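Local structure of mutual gliding-motility protein MglA (Myxococcus xanthus DK 1622, 6H35) at residues Lys14-Gly19 / Tyr77-Gln82; Phe57-Leu62 / Thr72-Tyr77; Gln106-Glu111 / Leu145-Thr150. The protein acts as a small Ras-like GTPase switch that coordinates adventurous and social gliding motility and controls the direction and speed of gliding. All coordinates share one frame; numbering follows the deposited sequence.

Contact 1: residues Lys14-Gly19 / Tyr77-Gln82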
ATOM      1  N   LYS A  14       6.633   1.429   7.440  1.00 30.73           N
ATOM      2  CA  LYS A  14       5.281   1.847   7.097  1.00 29.96           C
ATOM      3  C   LYS A  14       5.019   1.584   5.623  1.00 30.11           C
ATOM      4  O   LYS A  14       5.798   2.009   4.761  1.00 30.63           O
ATOM      5  CB  LYS A  14       5.065   3.328   7.411  1.00 29.34           C
ATOM      6  CG  LYS A  14       3.757   3.874   6.884  1.00 27.94           C
ATOM      7  CD  LYS A  14       3.288   5.076   7.684  1.00 26.53           C
ATOM      8  CE  LYS A  14       4.202   6.266   7.486  1.00 25.93           C
ATOM      9  NZ  LYS A  14       3.595   7.491   8.075  1.00 25.43           N
ATOM     10  N   ILE A  15       3.924   0.889   5.336  1.00 29.11           N
ATOM     11  CA  ILE A  15       3.485   0.648   3.970  1.00 28.01           C
ATOM     12  C   ILE A  15       2.111   1.278   3.813  1.00 27.15           C
ATOM     13  O   ILE A  15       1.195   0.990   4.595  1.00 27.18           O
ATOM     14  CB  ILE A  15       3.459  -0.848   3.628  1.00 27.09           C
ATOM     15  CG1 ILE A  15       4.885  -1.399   3.602  1.00 27.45           C
ATOM     16  CG2 ILE A  15       2.775  -1.073   2.293  1.00 26.38           C
ATOM     17  CD1 ILE A  15       4.951  -2.899   3.636  1.00 27.78           C
ATOM     18  N   VAL A  16       1.972   2.142   2.813  1.00 26.55           N
ATOM     19  CA  VAL A  16       0.756   2.908   2.579  1.00 25.67           C
ATOM     20  C   VAL A  16       0.073   2.364   1.333  1.00 24.95           C
ATOM     21  O   VAL A  16       0.683   2.309   0.259  1.00 24.87           O
ATOM     22  CB  VAL A  16       1.065   4.408   2.428  1.00 26.05           C
ATOM     23  CG1 VAL A  16      -0.186   5.172   2.043  1.00 26.16           C
ATOM     24  CG2 VAL A  16       1.652   4.954   3.720  1.00 26.30           C
ATOM     25  N   TYR A  17      -1.181   1.950   1.480  1.00 24.55           N
ATOM     26  CA  TYR A  17      -2.013   1.567   0.348  1.00 23.88           C
ATOM     27  C   TYR A  17      -2.748   2.805  -0.152  1.00 23.76           C
ATOM     28  O   TYR A  17      -3.530   3.411   0.589  1.00 24.02           O
ATOM     29  CB  TYR A  17      -2.998   0.469   0.742  1.00 22.64           C
ATOM     30  CG  TYR A  17      -2.379  -0.907   0.743  1.00 22.27           C
ATOM     31  CD1 TYR A  17      -1.406  -1.247   1.673  1.00 22.58           C
ATOM     32  CD2 TYR A  17      -2.750  -1.860  -0.198  1.00 22.20           C
ATOM     33  CE1 TYR A  17      -0.830  -2.496   1.680  1.00 23.08           C
ATOM     34  CE2 TYR A  17      -2.174  -3.117  -0.202  1.00 22.81           C
ATOM     35  CZ  TYR A  17      -1.216  -3.430   0.742  1.00 23.05           C
ATOM     36  OH  TYR A  17      -0.636  -4.678   0.753  1.00 22.92           O
ATOM     37  N   TYR A  18      -2.485   3.184  -1.399  1.00 23.58           N
ATOM     38  CA  TYR A  18      -2.984   4.418  -1.983  1.00 23.46           C
ATOM     39  C   TYR A  18      -3.895   4.091  -3.155  1.00 24.63           C
ATOM     40  O   TYR A  18      -3.783   3.026  -3.769  1.00 25.26           O
ATOM     41  CB  TYR A  18      -1.824   5.297  -2.458  1.00 23.59           C
ATOM     42  CG  TYR A  18      -2.002   6.792  -2.287  1.00 24.14           C
ATOM     43  CD1 TYR A  18      -1.645   7.423  -1.098  1.00 24.14           C
ATOM     44  CD2 TYR A  18      -2.489   7.580  -3.328  1.00 24.39           C
ATOM     45  CE1 TYR A  18      -1.783   8.794  -0.946  1.00 23.96           C
ATOM     46  CE2 TYR A  18      -2.634   8.947  -3.183  1.00 24.24           C
ATOM     47  CZ  TYR A  18      -2.278   9.548  -1.988  1.00 24.07           C
ATOM     48  OH  TYR A  18      -2.413  10.910  -1.839  1.00 24.20           O
ATOM     49  N   GLY A  19      -4.797   5.019  -3.468  1.00 24.43           N
ATOM     50  CA  GLY A  19      -5.691   4.851  -4.589  1.00 24.79           C
ATOM     51  C   GLY A  19      -6.974   5.632  -4.422  1.00 24.73           C
ATOM     52  O   GLY A  19      -7.272   6.155  -3.344  1.00 24.29           O
ATOM     53  N   TYR A  77      -1.229   1.010   6.326  1.00 27.35           N
ATOM     54  CA  TYR A  77      -2.152   2.135   6.394  1.00 26.54           C
ATOM     55  C   TYR A  77      -2.905   2.247   5.077  1.00 26.36           C
ATOM     56  O   TYR A  77      -2.293   2.175   4.006  1.00 27.17           O
ATOM     57  CB  TYR A  77      -1.404   3.450   6.651  1.00 26.67           C
ATOM     58  CG  TYR A  77      -0.997   3.672   8.081  1.00 27.44           C
ATOM     59  CD1 TYR A  77       0.153   3.089   8.591  1.00 28.09           C
ATOM     60  CD2 TYR A  77      -1.756   4.476   8.925  1.00 27.62           C
ATOM     61  CE1 TYR A  77       0.531   3.289   9.910  1.00 28.46           C
ATOM     62  CE2 TYR A  77      -1.385   4.678  10.243  1.00 27.77           C
ATOM     63  CZ  TYR A  77      -0.239   4.084  10.726  1.00 28.54           C
ATOM     64  OH  TYR A  77       0.145   4.278  12.033  1.00 29.86           O
ATOM     65  N   THR A  78      -4.220   2.426   5.145  1.00 25.48           N
ATOM     66  CA  THR A  78      -4.930   2.938   3.986  1.00 24.86           C
ATOM     67  C   THR A  78      -4.924   4.460   4.054  1.00 25.18           C
ATOM     68  O   THR A  78      -4.368   5.070   4.971  1.00 25.31           O
ATOM     69  CB  THR A  78      -6.364   2.414   3.905  1.00 23.89           C
ATOM     70  OG1 THR A  78      -7.163   3.038   4.917  1.00 24.28           O
ATOM     71  CG2 THR A  78      -6.400   0.909   4.078  1.00 23.12           C
ATOM     72  N   VAL A  79      -5.569   5.083   3.078  1.00 24.81           N
ATOM     73  CA  VAL A  79      -5.561   6.534   2.948  1.00 23.89           C
ATOM     74  C   VAL A  79      -7.009   6.962   2.732  1.00 24.24           C
ATOM     75  O   VAL A  79      -7.794   6.195   2.158  1.00 24.36           O
ATOM     76  CB  VAL A  79      -4.616   6.961   1.810  1.00 22.60           C
ATOM     77  CG1 VAL A  79      -5.374   7.539   0.636  1.00 23.04           C
ATOM     78  CG2 VAL A  79      -3.561   7.917   2.314  1.00 21.49           C
ATOM     79  N   PRO A  80      -7.431   8.127   3.219  1.00 24.47           N
ATOM     80  CA  PRO A  80      -8.804   8.569   2.949  1.00 25.35           C
ATOM     81  C   PRO A  80      -8.995   8.913   1.480  1.00 26.12           C
ATOM     82  O   PRO A  80      -8.045   9.234   0.761  1.00 25.22           O
ATOM     83  CB  PRO A  80      -8.967   9.803   3.847  1.00 25.65           C
ATOM     84  CG  PRO A  80      -7.578  10.271   4.108  1.00 25.39           C
ATOM     85  CD  PRO A  80      -6.710   9.048   4.111  1.00 24.56           C
ATOM     86  N   GLY A  81     -10.251   8.836   1.034  1.00 27.16           N
ATOM     87  CA  GLY A  81     -10.550   8.952  -0.381  1.00 27.85           C
ATOM     88  C   GLY A  81     -11.271  10.212  -0.819  1.00 28.05           C
ATOM     89  O   GLY A  81     -11.339  10.493  -2.020  1.00 27.34           O
ATOM     90  N   GLN A  82     -11.813  10.979   0.124  1.00 28.95           N
ATOM     91  CA  GLN A  82     -12.533  12.193  -0.233  1.00 30.08           C
ATOM     92  C   GLN A  82     -11.557  13.307  -0.599  1.00 31.09           C
ATOM     93  O   GLN A  82     -10.451  13.394  -0.060  1.00 31.50           O
ATOM     94  CB  GLN A  82     -13.442  12.642   0.913  1.00 30.30           C
ATOM     95  CG  GLN A  82     -14.500  11.620   1.309  1.00 30.87           C
ATOM     96  CD  GLN A  82     -15.646  11.534   0.314  1.00 32.03           C
ATOM     97  OE1 GLN A  82     -15.639  12.198  -0.723  1.00 33.80           O
ATOM     98  NE2 GLN A  82     -16.639  10.709   0.627  1.00 31.14           N
TER
HETATM   99  O   HOH W   1      -7.187   8.873  -2.219  1.00 23.40           O
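V16 and Y77 pair as parallel strand neighbours, their CA atoms 4.9 Å apart, and the backbone of Y77 is held through both its N and its O: the N donates to I15 O at 3.0 Å, and the O accepts from Y17 N at 2.8 Å. The second bond is nearly linear at the hydrogen (168°). Past this point the chains drift apart, and V79 N lies 3.6 Å from Y17 O. On the face bearing V16 and Y77, the methylenes of K14 cross the Y77 ring at about a right angle, CD reaching Y77 CD1 at 3.8 Å. With CG anti to the N of K14 (chi1 171°) and a bend at chi3, the ammonium stands well above the ring, too far for more than a weak cation-pi attraction; its firm partners are the carbonyls of K94 and I92. The pairing is one of the parallel strand pairs at the core of the Ras-like G domain, in which one strand runs into the P-loop at G19 and the other into the loop T78-Q82, both predicted to bind GTP. Where the strands splay, V79 fills the angle: CG1 lies over one face of the Y18 ring toward its rim, while CG2 meets Y18 CE1 at 3.8 Å. The ring is anchored by its hydroxyl on N119, and a serine in place of Y18 would probably leave V79 without its aromatic cover and N119 without this partner. Farther along, one water donates to both G19 O (2.9 Å) and P80 O (3.1 Å), bridging the two loops.

Contact 2: residues Phe57-Leu62 / Thr72-Tyr77; sequences FDFLPL and TRFHLY
Strands 53-59 and 71-77 meet here as an antiparallel beta hairpin, next to strand 10-18 in the mixed sheet of this Ras-like G domain. Four backbone bonds tie F57 to L76 and F59 to F74, the hydrogen-bonded pairs; between them D58 and H75 form a non-hydrogen-bonded pair with CA atoms only 4.1 Å apart. One face of the hairpin is apolar. F57 lies alongside L76, CZ to CD1 3.8 Å, and F59 CE1 touches CB of F74 at 3.7 Å. The F59 and F74 rings are roughly parallel but strongly displaced, with little of one above the other, centroids 6.0 Å apart. P61 CG meets the edge of the F74 ring in its plane, and helices 25-35 and 176-191 pack over this side. The other face is polar. D58 sets CB over the face of the H75 ring, a CH-pi contact, while H75 NE2 bonds to N12. D58 CG sits between the backbone N and the carbonyl carbon (chi1 61°), which leaves OD1 on the arginine side and OD2 turned to the histidine without touching it. R73 NH2 forms a salt bridge to E10 and NH1 turns to D58, while L60 CD1 lies over one face of the guanidinium. R73 NH1 reaches D58 OD1 at 3.0 Å on the anti side, with carboxylate and guanidinium planes almost perpendicular (88°) and an N-H...O angle of 136°, well short of straight.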
ATOM      1  N   PHE A  57      -3.011  -1.137  10.809  1.00 28.89           N
ATOM      2  CA  PHE A  57      -2.607  -2.141  11.796  1.00 28.40           C
ATOM      3  C   PHE A  57      -1.153  -2.511  11.549  1.00 27.99           C
ATOM      4  O   PHE A  57      -0.611  -2.246  10.476  1.00 27.14           O
ATOM      5  CB  PHE A  57      -3.490  -3.396  11.739  1.00 27.49           C
ATOM      6  CG  PHE A  57      -3.182  -4.313  10.584  1.00 26.85           C
ATOM      7  CD1 PHE A  57      -3.737  -4.083   9.332  1.00 26.33           C
ATOM      8  CD2 PHE A  57      -2.355  -5.417  10.753  1.00 27.67           C
ATOM      9  CE1 PHE A  57      -3.463  -4.930   8.264  1.00 26.95           C
ATOM     10  CE2 PHE A  57      -2.075  -6.269   9.690  1.00 28.32           C
ATOM     11  CZ  PHE A  57      -2.630  -6.024   8.445  1.00 28.00           C
ATOM     12  N   ASP A  58      -0.535  -3.157  12.536  1.00 28.71           N
ATOM     13  CA  ASP A  58       0.846  -3.601  12.391  1.00 29.87           C
ATOM     14  C   ASP A  58       0.965  -5.082  12.720  1.00 31.47           C
ATOM     15  O   ASP A  58       0.124  -5.666  13.408  1.00 31.74           O
ATOM     16  CB  ASP A  58       1.806  -2.786  13.269  1.00 30.68           C
ATOM     17  CG  ASP A  58       1.499  -2.908  14.743  1.00 32.92           C
ATOM     18  OD1 ASP A  58       1.829  -3.952  15.337  1.00 34.32           O
ATOM     19  OD2 ASP A  58       0.931  -1.955  15.313  1.00 33.72           O
ATOM     20  N   PHE A  59       2.033  -5.686  12.208  1.00 32.92           N
ATOM     21  CA  PHE A  59       2.290  -7.090  12.478  1.00 34.13           C
ATOM     22  C   PHE A  59       3.780  -7.382  12.375  1.00 36.11           C
ATOM     23  O   PHE A  59       4.530  -6.680  11.688  1.00 35.53           O
ATOM     24  CB  PHE A  59       1.495  -8.006  11.535  1.00 33.01           C
ATOM     25  CG  PHE A  59       1.994  -8.014  10.118  1.00 31.56           C
ATOM     26  CD1 PHE A  59       1.667  -6.989   9.246  1.00 30.25           C
ATOM     27  CD2 PHE A  59       2.775  -9.056   9.653  1.00 31.51           C
ATOM     28  CE1 PHE A  59       2.117  -6.999   7.945  1.00 29.81           C
ATOM     29  CE2 PHE A  59       3.227  -9.071   8.354  1.00 31.12           C
ATOM     30  CZ  PHE A  59       2.897  -8.043   7.498  1.00 30.30           C
ATOM     31  N   LEU A  60       4.193  -8.429  13.080  1.00 38.83           N
ATOM     32  CA  LEU A  60       5.556  -8.933  13.083  1.00 41.97           C
ATOM     33  C   LEU A  60       5.594 -10.216  12.266  1.00 47.10           C
ATOM     34  O   LEU A  60       5.171 -11.269  12.764  1.00 47.27           O
ATOM     35  CB  LEU A  60       6.021  -9.194  14.515  1.00 40.70           C
ATOM     36  CG  LEU A  60       7.509  -9.154  14.842  1.00 39.96           C
ATOM     37  CD1 LEU A  60       8.057  -7.740  14.743  1.00 39.27           C
ATOM     38  CD2 LEU A  60       7.701  -9.717  16.236  1.00 40.06           C
ATOM     39  N   PRO A  61       6.064 -10.189  11.014  1.00 53.87           N
ATOM     40  CA  PRO A  61       6.112 -11.424  10.217  1.00 59.59           C
ATOM     41  C   PRO A  61       6.967 -12.502  10.866  1.00 66.75           C
ATOM     42  O   PRO A  61       8.199 -12.410  10.899  1.00 67.57           O
ATOM     43  CB  PRO A  61       6.696 -10.961   8.875  1.00 59.10           C
ATOM     44  CG  PRO A  61       7.327  -9.632   9.152  1.00 58.08           C
ATOM     45  CD  PRO A  61       6.520  -9.016  10.250  1.00 55.58           C
ATOM     46  N   LEU A  62       6.299 -13.534  11.387  1.00 69.45           N
ATOM     47  CA  LEU A  62       6.952 -14.609  12.128  1.00 76.68           C
ATOM     48  C   LEU A  62       7.855 -15.466  11.252  1.00 81.67           C
ATOM     49  O   LEU A  62       8.668 -16.224  11.791  1.00 85.75           O
ATOM     50  CB  LEU A  62       5.912 -15.509  12.808  1.00 77.78           C
ATOM     51  CG  LEU A  62       4.911 -16.349  11.996  1.00 78.27           C
ATOM     52  CD1 LEU A  62       4.161 -17.277  12.943  1.00 79.05           C
ATOM     53  CD2 LEU A  62       3.926 -15.522  11.168  1.00 77.33           C
ATOM     54  N   THR A  72      11.732  -7.112  12.079  1.00 47.13           N
ATOM     55  CA  THR A  72      11.028  -6.095  11.312  1.00 43.82           C
ATOM     56  C   THR A  72       9.543  -6.128  11.648  1.00 41.20           C
ATOM     57  O   THR A  72       8.925  -7.197  11.649  1.00 42.22           O
ATOM     58  CB  THR A  72      11.237  -6.307   9.810  1.00 42.73           C
ATOM     59  OG1 THR A  72      12.639  -6.289   9.510  1.00 43.41           O
ATOM     60  CG2 THR A  72      10.544  -5.207   9.014  1.00 41.19           C
ATOM     61  N   ARG A  73       8.982  -4.960  11.945  1.00 38.52           N
ATOM     62  CA  ARG A  73       7.550  -4.797  12.150  1.00 36.82           C
ATOM     63  C   ARG A  73       6.990  -3.950  11.016  1.00 37.02           C
ATOM     64  O   ARG A  73       7.565  -2.911  10.671  1.00 36.71           O
ATOM     65  CB  ARG A  73       7.254  -4.142  13.499  1.00 36.08           C
ATOM     66  CG  ARG A  73       5.782  -3.848  13.736  1.00 35.40           C
ATOM     67  CD  ARG A  73       5.538  -3.367  15.160  1.00 35.34           C
ATOM     68  NE  ARG A  73       6.073  -4.303  16.147  1.00 35.50           N
ATOM     69  CZ  ARG A  73       5.425  -5.371  16.602  1.00 34.37           C
ATOM     70  NH1 ARG A  73       4.202  -5.652  16.172  1.00 33.44           N
ATOM     71  NH2 ARG A  73       6.005  -6.162  17.492  1.00 34.47           N
ATOM     72  N   PHE A  74       5.878  -4.394  10.436  1.00 36.58           N
ATOM     73  CA  PHE A  74       5.257  -3.703   9.317  1.00 34.47           C
ATOM     74  C   PHE A  74       3.962  -3.051   9.777  1.00 32.02           C
ATOM     75  O   PHE A  74       3.127  -3.702  10.412  1.00 31.71           O
ATOM     76  CB  PHE A  74       4.990  -4.664   8.157  1.00 33.74           C
ATOM     77  CG  PHE A  74       6.220  -5.023   7.377  1.00 33.65           C
ATOM     78  CD1 PHE A  74       6.733  -4.152   6.433  1.00 33.46           C
ATOM     79  CD2 PHE A  74       6.870  -6.227   7.596  1.00 34.81           C
ATOM     80  CE1 PHE A  74       7.870  -4.477   5.712  1.00 34.47           C
ATOM     81  CE2 PHE A  74       8.008  -6.558   6.880  1.00 35.86           C
ATOM     82  CZ  PHE A  74       8.508  -5.679   5.935  1.00 35.64           C
ATOM     83  N   HIS A  75       3.806  -1.767   9.460  1.00 30.53           N
ATOM     84  CA  HIS A  75       2.594  -1.011   9.738  1.00 29.49           C
ATOM     85  C   HIS A  75       1.915  -0.691   8.410  1.00 29.60           C
ATOM     86  O   HIS A  75       2.487   0.021   7.577  1.00 30.57           O
ATOM     87  CB  HIS A  75       2.906   0.281  10.497  1.00 29.41           C
ATOM     88  CG  HIS A  75       3.737   0.090  11.731  1.00 30.35           C
ATOM     89  ND1 HIS A  75       3.289   0.437  12.987  1.00 30.48           N
ATOM     90  CD2 HIS A  75       4.995  -0.383  11.899  1.00 31.03           C
ATOM     91  CE1 HIS A  75       4.228   0.172  13.878  1.00 31.02           C
ATOM     92  NE2 HIS A  75       5.274  -0.326  13.243  1.00 31.33           N
ATOM     93  N   LEU A  76       0.707  -1.214   8.213  1.00 28.77           N
ATOM     94  CA  LEU A  76      -0.066  -1.005   6.997  1.00 28.43           C
ATOM     95  C   LEU A  76      -1.129   0.054   7.253  1.00 28.10           C
ATOM     96  O   LEU A  76      -1.845  -0.007   8.265  1.00 28.55           O
ATOM     97  CB  LEU A  76      -0.723  -2.306   6.518  1.00 28.04           C
ATOM     98  CG  LEU A  76       0.164  -3.530   6.224  1.00 27.52           C
ATOM     99  CD1 LEU A  76      -0.622  -4.654   5.557  1.00 27.17           C
ATOM    100  CD2 LEU A  76       1.355  -3.154   5.375  1.00 27.24           C
ATOM    101  N   TYR A  77      -1.229   1.010   6.326  1.00 27.35           N
ATOM    102  CA  TYR A  77      -2.152   2.135   6.394  1.00 26.54           C
ATOM    103  C   TYR A  77      -2.905   2.247   5.077  1.00 26.36           C
ATOM    104  O   TYR A  77      -2.293   2.175   4.006  1.00 27.17           O
ATOM    105  CB  TYR A  77      -1.404   3.450   6.651  1.00 26.67           C
ATOM    106  CG  TYR A  77      -0.997   3.672   8.081  1.00 27.44           C
ATOM    107  CD1 TYR A  77       0.153   3.089   8.591  1.00 28.09           C
ATOM    108  CD2 TYR A  77      -1.756   4.476   8.925  1.00 27.62           C
ATOM    109  CE1 TYR A  77       0.531   3.289   9.910  1.00 28.46           C
ATOM    110  CE2 TYR A  77      -1.385   4.678  10.243  1.00 27.77           C
ATOM    111  CZ  TYR A  77      -0.239   4.084  10.726  1.00 28.54           C
ATOM    112  OH  TYR A  77       0.145   4.278  12.033  1.00 29.86           O
TER

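Contact 3: residues Gln106-Glu111 / Leu145-Thr150; sequences QIERME and LPNAVT
N147 reaches toward Q106 and E108 with its side-chain amide, and ND2 serves two acceptors. The firmer bond is from N147 ND2 to E108 OE1 at 2.7 Å, met on the syn side with the carboxylate and amide planes 56° apart; the other, to Q106 OE1 at 3.4 Å, is weak, the two amides standing nearly perpendicular. N147 carries CG between its own N and carbonyl carbon (chi1 50°), which turns the amide to these acceptors while N147 O accepts from I107 N at 3.1 Å. Beside this group V149 supplies the apolar part: CG2 lies 3.5 Å from I107 CA and 3.9 Å from M110 CG. L145 CD1 rests against the Q106 amide, 3.6 Å from Q106 CD.

In the next shell, Q106 NE2 is held by D104, and a type I turn from L145 to A148 presents N147. This turn follows N141-D144, the NKxD motif of small GTPases, predicted to bind GTP, and L145 touches the bound GDP. The contact joins two surface loops: one follows strand 98-104 and leads into helix 110-126, and the other runs from strand 136-141 to T150, the N-cap of helix 151-158, whose M154 packs on both V149 and M110.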
ATOM      1  N   GLN A 106     -11.899  -0.937 -13.378  1.00 25.65           N
ATOM      2  CA  GLN A 106     -13.067  -0.552 -14.158  1.00 26.40           C
ATOM      3  C   GLN A 106     -12.724   0.617 -15.067  1.00 27.57           C
ATOM      4  O   GLN A 106     -12.054   1.565 -14.651  1.00 27.80           O
ATOM      5  CB  GLN A 106     -14.222  -0.166 -13.244  1.00 25.83           C
ATOM      6  CG  GLN A 106     -14.807  -1.314 -12.467  1.00 26.18           C
ATOM      7  CD  GLN A 106     -15.809  -0.844 -11.437  1.00 26.74           C
ATOM      8  OE1 GLN A 106     -17.007  -1.099 -11.557  1.00 27.47           O
ATOM      9  NE2 GLN A 106     -15.324  -0.148 -10.414  1.00 26.46           N
ATOM     10  N   ILE A 107     -13.190   0.546 -16.315  1.00 28.30           N
ATOM     11  CA  ILE A 107     -12.913   1.621 -17.262  1.00 29.59           C
ATOM     12  C   ILE A 107     -13.433   2.949 -16.721  1.00 30.84           C
ATOM     13  O   ILE A 107     -12.728   3.971 -16.754  1.00 31.67           O
ATOM     14  CB  ILE A 107     -13.490   1.270 -18.652  1.00 30.17           C
ATOM     15  CG1 ILE A 107     -12.931   2.198 -19.728  1.00 30.58           C
ATOM     16  CG2 ILE A 107     -15.011   1.277 -18.666  1.00 30.29           C
ATOM     17  CD1 ILE A 107     -13.166   1.689 -21.136  1.00 31.50           C
ATOM     18  N   GLU A 108     -14.630   2.935 -16.123  1.00 31.27           N
ATOM     19  CA  GLU A 108     -15.252   4.140 -15.592  1.00 31.64           C
ATOM     20  C   GLU A 108     -14.488   4.734 -14.420  1.00 30.13           C
ATOM     21  O   GLU A 108     -14.906   5.770 -13.897  1.00 29.10           O
ATOM     22  CB  GLU A 108     -16.696   3.846 -15.168  1.00 32.90           C
ATOM     23  CG  GLU A 108     -17.581   3.320 -16.291  1.00 34.42           C
ATOM     24  CD  GLU A 108     -17.573   1.805 -16.370  1.00 35.10           C
ATOM     25  OE1 GLU A 108     -16.750   1.180 -15.663  1.00 33.65           O
ATOM     26  OE2 GLU A 108     -18.386   1.241 -17.138  1.00 36.64           O
ATOM     27  N   ARG A 109     -13.389   4.117 -13.995  1.00 30.03           N
ATOM     28  CA  ARG A 109     -12.594   4.636 -12.894  1.00 28.97           C
ATOM     29  C   ARG A 109     -11.164   4.968 -13.296  1.00 29.26           C
ATOM     30  O   ARG A 109     -10.379   5.391 -12.432  1.00 28.38           O
ATOM     31  CB  ARG A 109     -12.589   3.637 -11.730  1.00 27.53           C
ATOM     32  CG  ARG A 109     -13.963   3.372 -11.131  1.00 26.76           C
ATOM     33  CD  ARG A 109     -14.539   4.638 -10.501  1.00 26.50           C
ATOM     34  NE  ARG A 109     -13.924   4.987  -9.217  1.00 26.35           N
ATOM     35  CZ  ARG A 109     -13.964   6.208  -8.689  1.00 27.02           C
ATOM     36  NH1 ARG A 109     -14.579   7.190  -9.341  1.00 28.55           N
ATOM     37  NH2 ARG A 109     -13.390   6.460  -7.518  1.00 25.86           N
ATOM     38  N   MET A 110     -10.816   4.833 -14.583  1.00 30.60           N
ATOM     39  CA  MET A 110      -9.418   4.983 -14.991  1.00 32.51           C
ATOM     40  C   MET A 110      -8.919   6.395 -14.716  1.00 34.62           C
ATOM     41  O   MET A 110      -7.886   6.592 -14.053  1.00 35.13           O
ATOM     42  CB  MET A 110      -9.265   4.651 -16.474  1.00 33.32           C
ATOM     43  CG  MET A 110      -9.277   3.169 -16.758  1.00 33.82           C
ATOM     44  SD  MET A 110      -8.058   2.322 -15.733  1.00 33.30           S
ATOM     45  CE  MET A 110      -6.533   3.027 -16.358  1.00 32.76           C
ATOM     46  N   GLU A 111      -9.641   7.389 -15.250  1.00 36.05           N
ATOM     47  CA  GLU A 111      -9.439   8.793 -14.891  1.00 37.01           C
ATOM     48  C   GLU A 111      -9.256   8.966 -13.378  1.00 34.76           C
ATOM     49  O   GLU A 111      -8.267   9.565 -12.936  1.00 35.00           O
ATOM     50  CB  GLU A 111     -10.605   9.639 -15.430  1.00 40.67           C
ATOM     51  CG  GLU A 111     -11.972   9.439 -14.716  1.00 46.15           C
ATOM     52  CD  GLU A 111     -12.378   7.965 -14.464  1.00 51.51           C
ATOM     53  OE1 GLU A 111     -13.093   7.668 -13.517  1.00 52.82           O
ATOM     54  OE2 GLU A 111     -11.985   7.071 -15.269  1.00 53.77           O
ATOM     55  N   LEU A 145     -14.442  -8.128 -12.668  1.00 30.40           N
ATOM     56  CA  LEU A 145     -15.568  -7.380 -13.202  1.00 31.31           C
ATOM     57  C   LEU A 145     -15.539  -7.378 -14.731  1.00 32.11           C
ATOM     58  O   LEU A 145     -14.467  -7.387 -15.341  1.00 32.30           O
ATOM     59  CB  LEU A 145     -15.556  -5.949 -12.669  1.00 31.17           C
ATOM     60  CG  LEU A 145     -15.878  -5.811 -11.176  1.00 30.54           C
ATOM     61  CD1 LEU A 145     -15.936  -4.350 -10.744  1.00 29.35           C
ATOM     62  CD2 LEU A 145     -17.176  -6.526 -10.833  1.00 31.43           C
ATOM     63  N   PRO A 146     -16.710  -7.378 -15.377  1.00 32.50           N
ATOM     64  CA  PRO A 146     -16.734  -7.433 -16.849  1.00 33.22           C
ATOM     65  C   PRO A 146     -16.233  -6.168 -17.520  1.00 32.99           C
ATOM     66  O   PRO A 146     -15.800  -6.240 -18.676  1.00 33.85           O
ATOM     67  CB  PRO A 146     -18.216  -7.680 -17.167  1.00 34.02           C
ATOM     68  CG  PRO A 146     -18.949  -7.146 -15.979  1.00 33.41           C
ATOM     69  CD  PRO A 146     -18.063  -7.410 -14.796  1.00 32.57           C
ATOM     70  N   ASN A 147     -16.277  -5.018 -16.848  1.00 32.05           N
ATOM     71  CA  ASN A 147     -15.785  -3.770 -17.415  1.00 31.62           C
ATOM     72  C   ASN A 147     -14.321  -3.501 -17.069  1.00 30.54           C
ATOM     73  O   ASN A 147     -13.884  -2.346 -17.118  1.00 30.62           O
ATOM     74  CB  ASN A 147     -16.665  -2.598 -16.961  1.00 31.56           C
ATOM     75  CG  ASN A 147     -16.884  -2.574 -15.457  1.00 30.68           C
ATOM     76  OD1 ASN A 147     -16.777  -3.601 -14.786  1.00 31.33           O
ATOM     77  ND2 ASN A 147     -17.205  -1.398 -14.923  1.00 29.20           N
ATOM     78  N   ALA A 148     -13.554  -4.539 -16.737  1.00 29.27           N
ATOM     79  CA  ALA A 148     -12.156  -4.366 -16.362  1.00 27.44           C
ATOM     80  C   ALA A 148     -11.304  -4.081 -17.591  1.00 27.55           C
ATOM     81  O   ALA A 148     -11.392  -4.791 -18.596  1.00 29.25           O
ATOM     82  CB  ALA A 148     -11.637  -5.612 -15.644  1.00 26.56           C
ATOM     83  N   VAL A 149     -10.464  -3.049 -17.502  1.00 26.52           N
ATOM     84  CA  VAL A 149      -9.598  -2.695 -18.621  1.00 26.80           C
ATOM     85  C   VAL A 149      -8.486  -3.733 -18.759  1.00 27.16           C
ATOM     86  O   VAL A 149      -8.052  -4.351 -17.776  1.00 25.87           O
ATOM     87  CB  VAL A 149      -9.031  -1.274 -18.427  1.00 26.33           C
ATOM     88  CG1 VAL A 149      -8.064  -0.898 -19.540  1.00 27.38           C
ATOM     89  CG2 VAL A 149     -10.157  -0.268 -18.370  1.00 25.73           C
ATOM     90  N   THR A 150      -8.042  -3.952 -19.995  1.00 28.81           N
ATOM     91  CA  THR A 150      -6.909  -4.836 -20.233  1.00 29.60           C
ATOM     92  C   THR A 150      -5.681  -4.343 -19.477  1.00 30.40           C
ATOM     93  O   THR A 150      -5.522  -3.147 -19.208  1.00 30.72           O
ATOM     94  CB  THR A 150      -6.592  -4.925 -21.725  1.00 29.76           C
ATOM     95  OG1 THR A 150      -6.372  -3.611 -22.250  1.00 30.05           O
ATOM     96  CG2 THR A 150      -7.737  -5.564 -22.476  1.00 29.80           C
TER

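Contacts 1 and 2 lie in the same sheet and share Y77: strand 71-77 has strand 53-59 on one flank and strand 10-18 on the other. They touch through I15, whose N lies 2.8 Å from H75 O, a probable hydrogen bond, and whose CD1 packs on F74 CD1 at 3.5 Å. Contact 3 stands apart, its nearest atoms about 7 Å from contact 1 and about 17 Å from contact 2, which lies on the opposite side of the chain's centre. GDP lies about 6 Å from the T78 side chain, about 3 Å from that of L145 and about 12 Å from that of F57, so contacts 1 and 3 approach the nucleotide while contact 2 extends the sheet away.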